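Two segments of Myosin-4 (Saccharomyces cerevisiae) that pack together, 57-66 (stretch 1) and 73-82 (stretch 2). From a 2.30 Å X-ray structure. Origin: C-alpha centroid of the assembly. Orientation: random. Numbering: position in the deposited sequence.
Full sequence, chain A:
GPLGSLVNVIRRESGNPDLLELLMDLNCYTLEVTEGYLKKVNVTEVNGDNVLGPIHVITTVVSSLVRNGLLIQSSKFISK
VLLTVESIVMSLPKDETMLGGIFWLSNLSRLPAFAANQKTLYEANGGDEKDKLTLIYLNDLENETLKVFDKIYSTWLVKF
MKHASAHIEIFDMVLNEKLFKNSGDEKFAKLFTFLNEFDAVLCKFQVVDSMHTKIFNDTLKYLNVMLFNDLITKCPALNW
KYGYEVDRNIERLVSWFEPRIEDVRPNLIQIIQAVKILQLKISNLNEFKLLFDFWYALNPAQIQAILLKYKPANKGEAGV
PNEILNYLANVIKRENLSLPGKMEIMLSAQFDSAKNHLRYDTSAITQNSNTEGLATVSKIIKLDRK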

# COMPACT_ATOMS: atom_id res chain seq x y z
N VAL A 57 -21.52 -15.43 4.61
CA VAL A 57 -22.83 -14.90 4.89
C VAL A 57 -23.23 -13.92 3.77
O VAL A 57 -24.33 -14.05 3.20
CB VAL A 57 -22.81 -14.15 6.24
CG1 VAL A 57 -24.18 -13.49 6.53
CG2 VAL A 57 -22.48 -15.08 7.31
N ILE A 58 -22.35 -12.95 3.47
CA ILE A 58 -22.58 -11.97 2.39
C ILE A 58 -22.94 -12.67 1.08
O ILE A 58 -23.90 -12.33 0.40
CB ILE A 58 -21.37 -11.09 2.15
CG1 ILE A 58 -21.27 -10.04 3.25
CG2 ILE A 58 -21.51 -10.32 0.81
CD1 ILE A 58 -19.81 -9.62 3.63
N THR A 59 -22.20 -13.69 0.78
CA THR A 59 -22.24 -14.26 -0.50
C THR A 59 -23.47 -15.17 -0.66
O THR A 59 -24.05 -15.25 -1.75
CB THR A 59 -20.90 -14.96 -0.77
OG1 THR A 59 -20.54 -14.74 -2.13
CG2 THR A 59 -20.92 -16.48 -0.49
N THR A 60 -23.87 -15.82 0.44
CA THR A 60 -25.13 -16.57 0.47
C THR A 60 -26.31 -15.67 0.22
O THR A 60 -27.13 -16.02 -0.56
CB THR A 60 -25.35 -17.35 1.80
OG1 THR A 60 -24.38 -18.40 1.92
CG2 THR A 60 -26.73 -17.94 1.84
N VAL A 61 -26.37 -14.50 0.85
CA VAL A 61 -27.53 -13.65 0.69
C VAL A 61 -27.53 -13.12 -0.75
O VAL A 61 -28.54 -13.22 -1.47
CB VAL A 61 -27.55 -12.47 1.67
CG1 VAL A 61 -28.66 -11.54 1.36
CG2 VAL A 61 -27.65 -12.95 3.09
N VAL A 62 -26.39 -12.55 -1.18
CA VAL A 62 -26.30 -12.03 -2.56
C VAL A 62 -26.65 -13.06 -3.60
O VAL A 62 -27.45 -12.75 -4.52
CB VAL A 62 -24.89 -11.50 -2.95
CG1 VAL A 62 -24.83 -11.15 -4.39
CG2 VAL A 62 -24.49 -10.33 -2.06
N SER A 63 -26.03 -14.24 -3.53
CA SER A 63 -26.49 -15.24 -4.51
C SER A 63 -27.95 -15.71 -4.45
O SER A 63 -28.50 -15.97 -5.51
CB SER A 63 -25.54 -16.40 -4.73
OG SER A 63 -25.84 -17.43 -3.88
N SER A 64 -28.58 -15.75 -3.27
CA SER A 64 -30.04 -16.06 -3.23
C SER A 64 -30.78 -14.97 -4.00
O SER A 64 -31.46 -15.24 -4.96
CB SER A 64 -30.58 -16.19 -1.79
OG SER A 64 -31.98 -16.46 -1.79
N LEU A 65 -30.57 -13.74 -3.59
CA LEU A 65 -31.19 -12.59 -4.21
C LEU A 65 -31.02 -12.54 -5.72
O LEU A 65 -31.94 -12.20 -6.43
CB LEU A 65 -30.68 -11.30 -3.60
CG LEU A 65 -31.11 -10.97 -2.18
CD1 LEU A 65 -30.22 -9.87 -1.62
CD2 LEU A 65 -32.58 -10.46 -2.15
N VAL A 66 -29.85 -12.93 -6.22
CA VAL A 66 -29.60 -12.78 -7.66
C VAL A 66 -30.33 -13.85 -8.42
O VAL A 66 -30.85 -13.62 -9.52
CB VAL A 66 -28.04 -12.86 -8.05
CG1 VAL A 66 -27.83 -13.18 -9.54
CG2 VAL A 66 -27.30 -11.58 -7.65
N GLN A 73 -32.36 -5.33 -4.89
CA GLN A 73 -32.22 -5.60 -3.49
C GLN A 73 -30.79 -5.99 -3.17
O GLN A 73 -30.24 -5.58 -2.17
CB GLN A 73 -33.15 -6.73 -3.09
CG GLN A 73 -34.48 -6.30 -2.63
N SER A 74 -30.20 -6.77 -4.05
CA SER A 74 -28.80 -7.13 -3.93
C SER A 74 -27.90 -5.90 -3.89
O SER A 74 -27.10 -5.76 -3.01
CB SER A 74 -28.43 -8.05 -5.08
OG SER A 74 -27.17 -8.61 -4.91
N SER A 75 -28.05 -5.02 -4.85
CA SER A 75 -27.30 -3.82 -4.84
C SER A 75 -27.40 -3.07 -3.50
O SER A 75 -26.36 -2.65 -2.93
CB SER A 75 -27.73 -2.97 -6.03
OG SER A 75 -27.77 -1.56 -5.74
N LYS A 76 -28.63 -2.94 -2.94
CA LYS A 76 -28.79 -2.16 -1.70
C LYS A 76 -28.15 -2.91 -0.53
O LYS A 76 -27.56 -2.33 0.38
CB LYS A 76 -30.29 -1.81 -1.41
N PHE A 77 -28.33 -4.20 -0.53
CA PHE A 77 -27.86 -5.03 0.57
C PHE A 77 -26.30 -4.96 0.55
O PHE A 77 -25.64 -4.73 1.58
CB PHE A 77 -28.33 -6.48 0.34
CG PHE A 77 -27.57 -7.50 1.15
CD1 PHE A 77 -27.78 -7.62 2.54
CD2 PHE A 77 -26.62 -8.33 0.54
CE1 PHE A 77 -27.05 -8.55 3.32
CE2 PHE A 77 -25.87 -9.26 1.30
CZ PHE A 77 -26.08 -9.37 2.69
N ILE A 78 -25.73 -5.15 -0.64
CA ILE A 78 -24.28 -5.10 -0.81
C ILE A 78 -23.75 -3.73 -0.44
O ILE A 78 -22.72 -3.62 0.23
CB ILE A 78 -23.85 -5.47 -2.28
CG1 ILE A 78 -23.58 -6.97 -2.44
CG2 ILE A 78 -22.56 -4.83 -2.58
CD1 ILE A 78 -22.42 -7.45 -1.51
N SER A 79 -24.46 -2.66 -0.83
CA SER A 79 -24.04 -1.29 -0.39
C SER A 79 -23.94 -1.14 1.09
O SER A 79 -22.87 -0.72 1.57
CB SER A 79 -24.92 -0.17 -0.98
OG SER A 79 -24.85 -0.26 -2.41
N LYS A 80 -25.00 -1.51 1.83
CA LYS A 80 -24.97 -1.36 3.28
C LYS A 80 -23.82 -2.20 3.86
O LYS A 80 -23.06 -1.71 4.71
CB LYS A 80 -26.34 -1.73 3.97
N VAL A 81 -23.70 -3.45 3.43
CA VAL A 81 -22.63 -4.33 3.92
C VAL A 81 -21.19 -3.75 3.69
O VAL A 81 -20.35 -3.72 4.58
CB VAL A 81 -22.71 -5.71 3.24
CG1 VAL A 81 -21.36 -6.37 3.27
CG2 VAL A 81 -23.75 -6.58 3.95
N LEU A 82 -20.94 -3.22 2.50
CA LEU A 82 -19.65 -2.56 2.23
C LEU A 82 -19.40 -1.33 3.13
O LEU A 82 -18.30 -1.19 3.74
CB LEU A 82 -19.51 -2.23 0.74
CG LEU A 82 -19.37 -3.44 -0.18
CD1 LEU A 82 -19.24 -3.04 -1.58
CD2 LEU A 82 -18.16 -4.25 0.18

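The most distinctive feature of this contact is the way F77 plugs into the opposing helix: its side chain sits as a knob in a hole formed by I58, V61, V62 and L65. Over one face of its ring lies V61, whose CG1 is 3.6 Å from the centroid of the F77 ring and only 15° off the ring normal. That is the geometry of a CH-pi contact, in which a weakly polarised methyl group rests on the pi cloud. At the ring edge the neighbours are a methyl and a carbonyl oxygen. F77 CE2 lies 3.8 Å from V62 CG2 and also 3.8 Å from I58 O, both near the ring plane. I58 O is already the acceptor for V62 N, at 3.0 Å, within its own helix, so the ring edge borders a carbonyl that the backbone has satisfied. With chi1 at 162° (t), F77 loses 78 Å² to the other stretch, more than any other residue here.

Both stretches are helical throughout, each with an unbroken run of i to i+4 backbone hydrogen bonds, and both helices extend beyond the segments. Their axes run nearly antiparallel, at 165°, and approach to 9.4 Å. The register is set by V62 and S74, whose CA atoms are 5.7 Å apart. Because the two helices run in nearly opposite directions, the early part of stretch 1 faces the late part of stretch 2: I58 CD1 meets V81 CG1 at 3.6 Å, while L65 CD2 lies 3.9 Å from Q73 CB.

Beside F77, aliphatic side chains add further contacts. V62 CG2 approaches I78 CG1 to 3.5 Å, and I58 CG2 lies 3.8 Å from I78 CD1. The CA-to-CB bond of I78 points sideways, but the end of its side chain comes nearer to stretch 1, which accounts for its reach to I58.

Near the V62-S74 register pair, S74 is packed against L65. L65 CD1 comes within 3.9 Å of S74 CA, so the leucine methyl packs against backbone. S74 OG is 3.5 Å from V62 CG1 and 4.0 Å from V66 CG2, van der Waals neighbours only; its hydrogen-bonding need is met elsewhere in the structure.

No hydrogen bond crosses between the modelled atoms, although the Q73 side chain is not modelled beyond CG, and those of K76 and K80 not beyond CB. The two stretches bury 422 Å², both sides summed, and most of the closest contacts join carbon atoms. S79 lies off the contact, and its OG donates to S75 O at 2.9 Å within its own helix.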